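Local coordinates for protein transcriptional regulator (Pyrococcus horikoshii, PDB 1UDD) that is of unknown precise function but belongs to the all-helical TenA/THI-4/PQQC family and is named a transcriptional regulator, at residues L90-L94 with I158-W162. Sequence-based numbering, arbitrary orientation.
Sequences LLKEL and IYREW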
loop_
_atom_site.group_PDB
_atom_site.type_symbol
_atom_site.label_atom_id
_atom_site.label_comp_id
_atom_site.label_asym_id
_atom_site.label_seq_id
_atom_site.Cartn_x
_atom_site.Cartn_y
_atom_site.Cartn_z
ATOM N N LEU A 90 2.522 -20.379 -26.375
ATOM C CA LEU A 90 3.915 -20.801 -26.267
ATOM C C LEU A 90 3.969 -22.090 -25.453
ATOM O O LEU A 90 4.649 -23.049 -25.832
ATOM C CB LEU A 90 4.755 -19.721 -25.578
ATOM C CG LEU A 90 6.171 -20.100 -25.129
ATOM C CD1 LEU A 90 6.985 -20.643 -26.314
ATOM C CD2 LEU A 90 6.845 -18.868 -24.522
ATOM N N LEU A 91 3.258 -22.106 -24.329
ATOM C CA LEU A 91 3.212 -23.290 -23.473
ATOM C C LEU A 91 2.755 -24.504 -24.276
ATOM O O LEU A 91 3.249 -25.619 -24.077
ATOM C CB LEU A 91 2.234 -23.073 -22.321
ATOM C CG LEU A 91 2.645 -22.091 -21.227
ATOM C CD1 LEU A 91 1.440 -21.806 -20.351
ATOM C CD2 LEU A 91 3.805 -22.661 -20.406
ATOM N N LYS A 92 1.802 -24.277 -25.179
ATOM C CA LYS A 92 1.261 -25.343 -26.006
ATOM C C LYS A 92 2.352 -25.949 -26.885
ATOM O O LYS A 92 2.578 -27.163 -26.856
ATOM C CB LYS A 92 0.111 -24.821 -26.872
ATOM C CG LYS A 92 -0.563 -25.914 -27.704
ATOM C CD LYS A 92 -1.928 -25.492 -28.250
ATOM C CE LYS A 92 -2.689 -26.694 -28.824
ATOM N NZ LYS A 92 -4.044 -26.334 -29.342
ATOM N N GLU A 93 3.032 -25.104 -27.659
ATOM C CA GLU A 93 4.106 -25.566 -28.528
ATOM C C GLU A 93 5.092 -26.442 -27.754
ATOM O O GLU A 93 5.736 -27.315 -28.334
ATOM C CB GLU A 93 4.871 -24.379 -29.121
ATOM C CG GLU A 93 4.030 -23.402 -29.902
ATOM C CD GLU A 93 4.832 -22.204 -30.372
ATOM O OE1 GLU A 93 5.568 -21.615 -29.550
ATOM O OE2 GLU A 93 4.726 -21.839 -31.563
ATOM N N LEU A 94 5.211 -26.208 -26.451
ATOM C CA LEU A 94 6.133 -26.981 -25.610
ATOM C C LEU A 94 5.456 -28.145 -24.879
ATOM O O LEU A 94 6.049 -28.750 -23.986
ATOM C CB LEU A 94 6.810 -26.065 -24.573
ATOM C CG LEU A 94 7.731 -24.933 -25.054
ATOM C CD1 LEU A 94 8.052 -23.999 -23.885
ATOM C CD2 LEU A 94 9.003 -25.513 -25.643
ATOM N N ILE A 158 10.575 -22.304 -32.412
ATOM C CA ILE A 158 9.979 -21.773 -31.191
ATOM C C ILE A 158 10.848 -20.654 -30.623
ATOM O O ILE A 158 10.337 -19.613 -30.209
ATOM C CB ILE A 158 9.786 -22.878 -30.125
ATOM C CG1 ILE A 158 8.671 -23.832 -30.569
ATOM C CG2 ILE A 158 9.421 -22.257 -28.777
ATOM C CD1 ILE A 158 8.357 -24.907 -29.561
ATOM N N TYR A 159 12.161 -20.872 -30.607
ATOM C CA TYR A 159 13.077 -19.860 -30.110
ATOM C C TYR A 159 13.000 -18.619 -30.994
ATOM O O TYR A 159 13.058 -17.495 -30.498
ATOM C CB TYR A 159 14.512 -20.381 -30.104
ATOM C CG TYR A 159 14.776 -21.480 -29.116
ATOM C CD1 TYR A 159 13.801 -21.881 -28.206
ATOM C CD2 TYR A 159 16.008 -22.128 -29.088
ATOM C CE1 TYR A 159 14.049 -22.907 -27.295
ATOM C CE2 TYR A 159 16.265 -23.152 -28.183
ATOM C CZ TYR A 159 15.284 -23.540 -27.294
ATOM O OH TYR A 159 15.522 -24.585 -26.428
ATOM N N ARG A 160 12.867 -18.815 -32.303
ATOM C CA ARG A 160 12.795 -17.677 -33.214
ATOM C C ARG A 160 11.544 -16.859 -32.973
ATOM O O ARG A 160 11.605 -15.634 -32.914
ATOM C CB ARG A 160 12.819 -18.120 -34.678
ATOM C CG ARG A 160 14.147 -18.671 -35.167
ATOM C CD ARG A 160 14.232 -18.565 -36.685
ATOM N NE ARG A 160 13.106 -19.218 -37.346
ATOM C CZ ARG A 160 13.002 -20.529 -37.528
ATOM N NH1 ARG A 160 13.960 -21.342 -37.105
ATOM N NH2 ARG A 160 11.931 -21.028 -38.128
ATOM N N GLU A 161 10.406 -17.530 -32.850
ATOM C CA GLU A 161 9.158 -16.828 -32.615
ATOM C C GLU A 161 9.326 -16.038 -31.318
ATOM O O GLU A 161 9.087 -14.832 -31.270
ATOM C CB GLU A 161 8.004 -17.826 -32.466
ATOM C CG GLU A 161 7.935 -18.890 -33.557
ATOM C CD GLU A 161 6.718 -19.799 -33.412
ATOM O OE1 GLU A 161 5.601 -19.365 -33.772
ATOM O OE2 GLU A 161 6.879 -20.944 -32.929
ATOM N N TRP A 162 9.759 -16.738 -30.276
ATOM C CA TRP A 162 9.975 -16.139 -28.965
ATOM C C TRP A 162 10.823 -14.871 -29.034
ATOM O O TRP A 162 10.448 -13.831 -28.497
ATOM C CB TRP A 162 10.657 -17.150 -28.037
ATOM C CG TRP A 162 10.893 -16.612 -26.667
ATOM C CD1 TRP A 162 10.007 -16.596 -25.627
ATOM C CD2 TRP A 162 12.076 -15.959 -26.201
ATOM N NE1 TRP A 162 10.567 -15.970 -24.538
ATOM C CE2 TRP A 162 11.838 -15.568 -24.863
ATOM C CE3 TRP A 162 13.317 -15.662 -26.785
ATOM C CZ2 TRP A 162 12.800 -14.892 -24.092
ATOM C CZ3 TRP A 162 14.275 -14.990 -26.019
ATOM C CH2 TRP A 162 14.005 -14.614 -24.683
#
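Glu93 OE2 lies 2.7 Å from Glu161 OE2 where the C-terminal end of helix 82-93 meets the short helix 157-164, a surface contact in the all-helical TenA fold. With two acid oxygens this close, one of the groups probably holds a proton. The two acids come from opposite directions, their planes 55° apart, and long extended chains suit them to this partly exposed border of the contact. Next to the acids, Ile158 points at helix 82-93 and uses both of its branches. Its CG1 stands anti to the carbonyl carbon (chi1 -70°), which sends CD1 past the Glu93 chain to within 3.6 Å of Glu93 CB. Leu94 CD2 also reaches this methyl, 4.0 Å from Ile158 CD1; Leu94 is buried just past the helix end, where its side chain also meets Leu36 of helix 36-63. The other branch, Ile158 CG2, receives Leu90 CD1 at 3.8 Å. Leucine suits this position because its fork serves two neighbours at once. Phe39 and Tyr166 pack edge-to-face with Trp162, a broad ring that also touches Leu29 of helix 24-31. Close to the plane of that indole, Leu90 CD2 meets the ring edge 4.0 Å from Trp162 CD1.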